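Local coordinates for pectate lyase/Amb allergen (PDB 4HWV), which probably cleaves pectate, the de-esterified polygalacturonate of plant cell walls, as a secreted calcium-binding lyase of polysaccharide lyase family 1, at residues T73-I81 against I161-L169; S245-A253 against D358-L366. All blocks are in the same frame, centred on the assembly; numbering follows the deposited sequence. Where two conformers were deposited one is given.

Contact 1: residues T73-I81 against I161-L169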
# COMPACT_ATOMS: atom_id res chain seq x y z
N THR A 73 31.34 -15.68 5.86
CA THR A 73 31.26 -16.96 5.15
C THR A 73 29.85 -17.52 5.21
O THR A 73 29.41 -17.95 6.27
CB THR A 73 32.22 -17.98 5.77
OG1 THR A 73 33.55 -17.45 5.72
CG2 THR A 73 32.18 -19.31 5.00
N PRO A 74 29.10 -17.49 4.08
CA PRO A 74 27.77 -18.13 4.10
C PRO A 74 27.93 -19.59 4.49
O PRO A 74 28.87 -20.26 4.06
CB PRO A 74 27.29 -17.99 2.64
CG PRO A 74 28.06 -16.80 2.12
CD PRO A 74 29.41 -16.88 2.78
N ASP A 75 27.03 -20.07 5.34
CA ASP A 75 27.16 -21.40 5.95
C ASP A 75 26.45 -22.46 5.10
O ASP A 75 25.24 -22.39 4.92
CB ASP A 75 26.53 -21.32 7.35
CG ASP A 75 26.68 -22.59 8.16
OD1 ASP A 75 27.26 -23.59 7.66
OD2 ASP A 75 26.16 -22.60 9.29
N LYS A 76 27.21 -23.42 4.59
CA LYS A 76 26.63 -24.45 3.74
C LYS A 76 26.02 -25.63 4.49
O LYS A 76 25.46 -26.53 3.86
CB LYS A 76 27.67 -24.97 2.74
CG LYS A 76 28.22 -23.89 1.81
CD LYS A 76 29.17 -24.50 0.75
CE LYS A 76 29.98 -23.42 0.06
NZ LYS A 76 30.45 -23.84 -1.30
N ALA A 77 26.14 -25.65 5.81
CA ALA A 77 25.57 -26.75 6.60
C ALA A 77 24.04 -26.62 6.71
O ALA A 77 23.51 -25.51 6.70
CB ALA A 77 26.19 -26.78 7.97
N PRO A 78 23.33 -27.75 6.85
CA PRO A 78 21.87 -27.67 7.01
C PRO A 78 21.46 -26.74 8.16
O PRO A 78 22.02 -26.79 9.26
CB PRO A 78 21.48 -29.12 7.31
CG PRO A 78 22.55 -29.94 6.56
CD PRO A 78 23.81 -29.14 6.76
N LYS A 79 20.49 -25.88 7.88
CA LYS A 79 20.03 -24.91 8.86
C LYS A 79 18.54 -24.66 8.69
O LYS A 79 18.00 -24.69 7.57
CB LYS A 79 20.80 -23.58 8.75
CG LYS A 79 20.47 -22.80 7.47
CD LYS A 79 21.47 -21.71 7.13
CE LYS A 79 22.81 -22.27 6.67
NZ LYS A 79 22.67 -23.20 5.48
N VAL A 80 17.89 -24.38 9.81
CA VAL A 80 16.48 -24.03 9.83
C VAL A 80 16.36 -22.67 10.48
O VAL A 80 16.79 -22.47 11.62
CB VAL A 80 15.66 -25.08 10.60
CG1 VAL A 80 14.23 -24.60 10.80
CG2 VAL A 80 15.70 -26.41 9.85
N ILE A 81 15.81 -21.72 9.73
CA ILE A 81 15.72 -20.33 10.16
C ILE A 81 14.24 -19.96 10.16
O ILE A 81 13.60 -19.89 9.11
CB ILE A 81 16.52 -19.40 9.21
CG1 ILE A 81 18.00 -19.81 9.19
CG2 ILE A 81 16.36 -17.96 9.64
CD1 ILE A 81 18.79 -19.17 8.06
N ILE A 161 20.34 -10.36 -0.04
CA ILE A 161 20.74 -11.25 1.03
C ILE A 161 21.10 -12.61 0.44
O ILE A 161 20.26 -13.26 -0.20
CB ILE A 161 19.58 -11.44 2.05
CG1 ILE A 161 19.09 -10.10 2.60
CG2 ILE A 161 20.02 -12.38 3.17
CD1 ILE A 161 20.10 -9.33 3.44
N SER A 162 22.34 -13.04 0.63
CA SER A 162 22.82 -14.30 0.08
C SER A 162 22.31 -15.51 0.88
O SER A 162 22.51 -15.59 2.10
CB SER A 162 24.35 -14.29 0.07
OG SER A 162 24.85 -15.47 -0.53
N VAL A 163 21.66 -16.44 0.20
CA VAL A 163 21.17 -17.66 0.85
C VAL A 163 22.02 -18.86 0.43
O VAL A 163 22.13 -19.15 -0.75
CB VAL A 163 19.69 -17.93 0.50
CG1 VAL A 163 19.18 -19.18 1.19
CG2 VAL A 163 18.83 -16.72 0.90
N PRO A 164 22.64 -19.54 1.40
CA PRO A 164 23.55 -20.66 1.09
C PRO A 164 22.84 -22.01 1.00
O PRO A 164 21.63 -22.11 1.19
CB PRO A 164 24.50 -20.65 2.29
CG PRO A 164 23.58 -20.29 3.44
CD PRO A 164 22.62 -19.25 2.85
N ASP A 165 23.61 -23.06 0.72
CA ASP A 165 23.09 -24.42 0.59
C ASP A 165 22.35 -24.87 1.83
O ASP A 165 22.65 -24.45 2.96
CB ASP A 165 24.24 -25.41 0.39
CG ASP A 165 25.14 -25.03 -0.76
OD1 ASP A 165 25.87 -24.02 -0.65
OD2 ASP A 165 25.12 -25.74 -1.79
N ASN A 166 21.41 -25.78 1.62
CA ASN A 166 20.81 -26.53 2.72
C ASN A 166 20.15 -25.61 3.73
O ASN A 166 20.35 -25.73 4.94
CB ASN A 166 21.84 -27.45 3.38
CG ASN A 166 22.51 -28.38 2.39
OD1 ASN A 166 21.84 -29.06 1.62
ND2 ASN A 166 23.83 -28.42 2.42
N THR A 167 19.33 -24.70 3.23
CA THR A 167 18.70 -23.70 4.07
C THR A 167 17.19 -23.79 3.97
O THR A 167 16.64 -23.83 2.87
CB THR A 167 19.12 -22.29 3.62
OG1 THR A 167 20.54 -22.18 3.74
CG2 THR A 167 18.46 -21.21 4.49
N SER A 168 16.54 -23.80 5.13
CA SER A 168 15.10 -23.57 5.21
C SER A 168 14.80 -22.23 5.86
O SER A 168 15.35 -21.93 6.93
CB SER A 168 14.42 -24.67 6.02
OG SER A 168 14.52 -25.90 5.33
N LEU A 169 13.96 -21.43 5.20
CA LEU A 169 13.42 -20.20 5.77
C LEU A 169 11.94 -20.47 5.98
O LEU A 169 11.20 -20.69 5.01
CB LEU A 169 13.60 -19.02 4.82
CG LEU A 169 15.04 -18.66 4.49
CD1 LEU A 169 15.10 -17.62 3.38
CD2 LEU A 169 15.76 -18.13 5.69
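The ammonium group of K79 curls back to its own loop and meets T167, whose OG1 accepts a hydrogen bond from NZ at 2.9 Å. The K79 chain leaves the backbone with CG between N and the carbonyl carbon (chi1 70°) and bends again at chi3 and chi4, which brings its end obliquely across the T167 side chain and NZ to two carbonyls of its own segment, D75 O at 2.8 Å and A77 O at 2.7 Å. T167 OG1 in turn donates to P164 O. Carbonyl and hydroxyl dipoles probably stabilise the ammonium, since across the contact D165 OD1 stays 7.0 Å from K79 NZ. P164 lies beside this cluster, its CB 3.9 Å from P74 CB.

Nearby, N166 sends ND2 to K76 O at 2.9 Å, the acceptor lying nearly in the amide plane and the bond close to straight (164°). K76 and D165 run side by side, CG of the lysine 3.4 Å from OD1, while D165 OD2 bonds to the backbone of A193. Further along, I81 and L169 point the same way, with I81 CB 3.8 Å from L169 CD2.

Backbone bonds from K79 N to N166 O, S168 N to K79 O and I81 N to S168 O join the strands in parallel, the stacking of successive coils found in the right-handed parallel beta-helix of pectate lyases.

Contact 2: residues S245-A253 against D358-L366; sequences SDGDRHDHA and DASADYPWL
Two loops that follow strands of the parallel beta-helix, 245-253 and 358-366, meet through the hydroxyl of Y363. That oxygen lies 2.6 Å from D246 OD2, to which it donates a weak hydrogen bond, and it accepts one from D251 N at 3.0 Å, so a single tyrosine end bridges a carboxylate and a backbone amide. The Y363 side chain does not set out toward 245-253, but its hydroxyl end reaches it. Its edge is turned to the face of H250 in a T-shaped pair, ring planes 63° apart, with CE2 3.6 Å from H250 CG. D251 OD2 comes to the tyrosine edge near CE1, and the D251 carboxylate also bonds to H277 and Q275.

H250 is held from a second direction by D362: ND1 donates to OD2 at 2.7 Å, nearly straight (165°), in the plane of the imidazole and on the anti lone pair of the carboxylate. This His-carboxylate bond would be expected to fix the ring's rotation. The calcium ion is about 11 Å from the D246 side chain, which does not coordinate it; D246 OD1 bonds to H300.

The other oxygen of D362, OD1, sits over one face of the H252 ring, 3.5 Å from CG, with carboxylate and ring planes only 23° apart. One water links H252 N to D362 O, lying over the centre of the Y363 ring; another joins H252 NE2 to S360 O. H252 ND1 bonds to D248 of the second subunit, while D248 of this chain meets H250 and H252 of that subunit.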
# COMPACT_ATOMS: atom_id res chain seq x y z
N SER A 245 3.97 -9.76 -2.98
CA SER A 245 3.28 -8.62 -3.58
C SER A 245 4.17 -7.39 -3.58
O SER A 245 5.25 -7.40 -2.99
CB SER A 245 2.01 -8.27 -2.80
OG SER A 245 2.34 -7.67 -1.58
N ASP A 246 3.69 -6.31 -4.20
CA ASP A 246 4.37 -5.02 -4.11
C ASP A 246 4.01 -4.25 -2.84
O ASP A 246 4.26 -3.04 -2.76
CB ASP A 246 4.09 -4.17 -5.35
CG ASP A 246 4.82 -4.67 -6.58
OD1 ASP A 246 5.72 -5.55 -6.43
OD2 ASP A 246 4.51 -4.17 -7.69
N GLY A 247 3.44 -4.94 -1.85
CA GLY A 247 3.06 -4.27 -0.62
C GLY A 247 2.15 -3.09 -0.90
O GLY A 247 1.27 -3.16 -1.75
N ASP A 248 2.39 -1.97 -0.20
CA ASP A 248 1.53 -0.80 -0.36
C ASP A 248 2.18 0.29 -1.21
O ASP A 248 1.77 1.44 -1.12
CB ASP A 248 1.09 -0.26 1.01
CG ASP A 248 2.21 0.42 1.76
OD1 ASP A 248 3.39 0.16 1.42
OD2 ASP A 248 1.93 1.23 2.68
N ARG A 249 3.19 -0.06 -2.00
CA ARG A 249 3.73 0.86 -3.00
C ARG A 249 3.49 0.29 -4.39
O ARG A 249 4.40 -0.25 -5.04
CB ARG A 249 5.21 1.15 -2.76
CG ARG A 249 5.43 2.11 -1.59
CD ARG A 249 6.89 2.56 -1.45
NE ARG A 249 7.72 1.44 -1.03
CZ ARG A 249 8.99 1.57 -0.65
NH1 ARG A 249 9.60 2.76 -0.69
NH2 ARG A 249 9.63 0.50 -0.22
N HIS A 250 2.25 0.40 -4.86
CA HIS A 250 1.91 -0.07 -6.19
C HIS A 250 2.49 0.86 -7.24
O HIS A 250 2.62 2.07 -7.03
CB HIS A 250 0.39 -0.14 -6.36
CG HIS A 250 -0.25 -1.22 -5.56
ND1 HIS A 250 -1.59 -1.54 -5.68
CD2 HIS A 250 0.26 -2.09 -4.66
CE1 HIS A 250 -1.87 -2.55 -4.87
NE2 HIS A 250 -0.76 -2.91 -4.25
N ASP A 251 2.78 0.28 -8.41
CA ASP A 251 3.39 1.02 -9.51
C ASP A 251 2.59 2.24 -9.94
O ASP A 251 3.15 3.23 -10.41
CB ASP A 251 3.59 0.12 -10.71
CG ASP A 251 4.57 -1.00 -10.44
OD1 ASP A 251 5.28 -0.95 -9.41
OD2 ASP A 251 4.62 -1.92 -11.28
N HIS A 252 1.28 2.15 -9.77
CA HIS A 252 0.35 3.23 -10.09
C HIS A 252 0.73 4.54 -9.39
O HIS A 252 0.42 5.63 -9.89
CB HIS A 252 -1.07 2.78 -9.71
CG HIS A 252 -2.17 3.63 -10.27
ND1 HIS A 252 -2.72 4.68 -9.58
CD2 HIS A 252 -2.84 3.55 -11.44
CE1 HIS A 252 -3.68 5.23 -10.30
NE2 HIS A 252 -3.78 4.55 -11.43
N ALA A 253 1.41 4.46 -8.24
CA ALA A 253 1.80 5.66 -7.49
C ALA A 253 2.98 6.41 -8.11
O ALA A 253 3.27 7.54 -7.71
CB ALA A 253 2.16 5.30 -6.06
N ASP A 358 -9.29 -4.08 -17.29
CA ASP A 358 -9.67 -2.68 -17.11
C ASP A 358 -8.43 -1.80 -16.97
O ASP A 358 -7.64 -1.99 -16.04
CB ASP A 358 -10.55 -2.56 -15.86
CG ASP A 358 -11.18 -1.18 -15.68
OD1 ASP A 358 -10.57 -0.17 -16.10
OD2 ASP A 358 -12.29 -1.11 -15.11
N ALA A 359 -8.25 -0.85 -17.88
CA ALA A 359 -7.01 -0.09 -17.97
C ALA A 359 -6.82 0.83 -16.77
O ALA A 359 -5.72 1.36 -16.55
CB ALA A 359 -6.97 0.72 -19.27
N SER A 360 -7.88 1.01 -15.98
CA SER A 360 -7.78 1.87 -14.80
C SER A 360 -7.34 1.13 -13.54
O SER A 360 -7.06 1.77 -12.53
CB SER A 360 -9.11 2.60 -14.55
OG SER A 360 -10.10 1.72 -14.02
N ALA A 361 -7.29 -0.21 -13.60
CA ALA A 361 -6.82 -1.02 -12.48
C ALA A 361 -5.35 -0.73 -12.17
O ALA A 361 -4.62 -0.21 -13.01
CB ALA A 361 -7.02 -2.51 -12.77
N ASP A 362 -4.90 -1.08 -10.98
CA ASP A 362 -3.49 -0.84 -10.62
C ASP A 362 -2.53 -1.68 -11.45
O ASP A 362 -1.47 -1.21 -11.89
CB ASP A 362 -3.24 -1.09 -9.15
CG ASP A 362 -3.52 0.13 -8.29
OD1 ASP A 362 -4.07 1.13 -8.82
OD2 ASP A 362 -3.21 0.08 -7.08
N TYR A 363 -2.92 -2.93 -11.70
CA TYR A 363 -2.09 -3.86 -12.46
C TYR A 363 -2.95 -4.53 -13.52
O TYR A 363 -3.21 -5.73 -13.45
CB TYR A 363 -1.45 -4.90 -11.54
CG TYR A 363 -0.44 -4.31 -10.59
CD1 TYR A 363 0.86 -4.03 -11.02
CD2 TYR A 363 -0.78 -4.04 -9.26
CE1 TYR A 363 1.81 -3.49 -10.16
CE2 TYR A 363 0.15 -3.49 -8.38
CZ TYR A 363 1.45 -3.23 -8.83
OH TYR A 363 2.39 -2.69 -7.98
N PRO A 364 -3.41 -3.76 -14.51
CA PRO A 364 -4.27 -4.37 -15.53
C PRO A 364 -3.55 -5.51 -16.24
O PRO A 364 -2.37 -5.41 -16.54
CB PRO A 364 -4.55 -3.22 -16.52
CG PRO A 364 -4.16 -1.97 -15.79
CD PRO A 364 -3.06 -2.37 -14.83
N TRP A 365 -4.27 -6.58 -16.51
CA TRP A 365 -3.72 -7.71 -17.23
C TRP A 365 -3.24 -7.31 -18.62
O TRP A 365 -4.00 -6.73 -19.43
CB TRP A 365 -4.79 -8.77 -17.38
CG TRP A 365 -4.38 -10.04 -18.09
CD1 TRP A 365 -4.25 -10.22 -19.44
CD2 TRP A 365 -4.12 -11.31 -17.48
NE1 TRP A 365 -3.90 -11.52 -19.71
CE2 TRP A 365 -3.82 -12.21 -18.52
CE3 TRP A 365 -4.09 -11.77 -16.15
CZ2 TRP A 365 -3.53 -13.54 -18.29
CZ3 TRP A 365 -3.80 -13.09 -15.93
CH2 TRP A 365 -3.52 -13.97 -16.99
N LEU A 366 -2.00 -7.66 -18.91
CA LEU A 366 -1.44 -7.49 -20.24
C LEU A 366 -1.21 -8.85 -20.93
O LEU A 366 -1.62 -9.04 -22.08
CB LEU A 366 -0.12 -6.70 -20.18
CG LEU A 366 0.58 -6.54 -21.53
CD1 LEU A 366 -0.26 -5.75 -22.55
CD2 LEU A 366 1.91 -5.87 -21.29
O HOH W 1 0.19 -0.52 -9.99
O HOH W 2 -6.26 4.64 -12.77

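In the fold
Contact 1 and contact 2 lie on opposite sides of the chain's centre, their nearest atoms about 14 Å apart, and they share no segment. Contact 1 belongs to the framework: it pairs strands 79-83 and 167-171 in parallel, buries more surface (596 against 332 Å²) and touches no other chain. Contact 2 joins two loops without strand pairing, against the second subunit, its D246 side chain about 11 Å from the calcium ion. Their chemistry follows this difference. Backbone ladder bonds, apolar contacts and a lysine held by carbonyls prevail in 73-81 with 161-169, whereas bonds made mostly by side chains of aspartates, a histidine and a tyrosine, helped by two waters, connect 245-253 with 358-366. Each is partly buried.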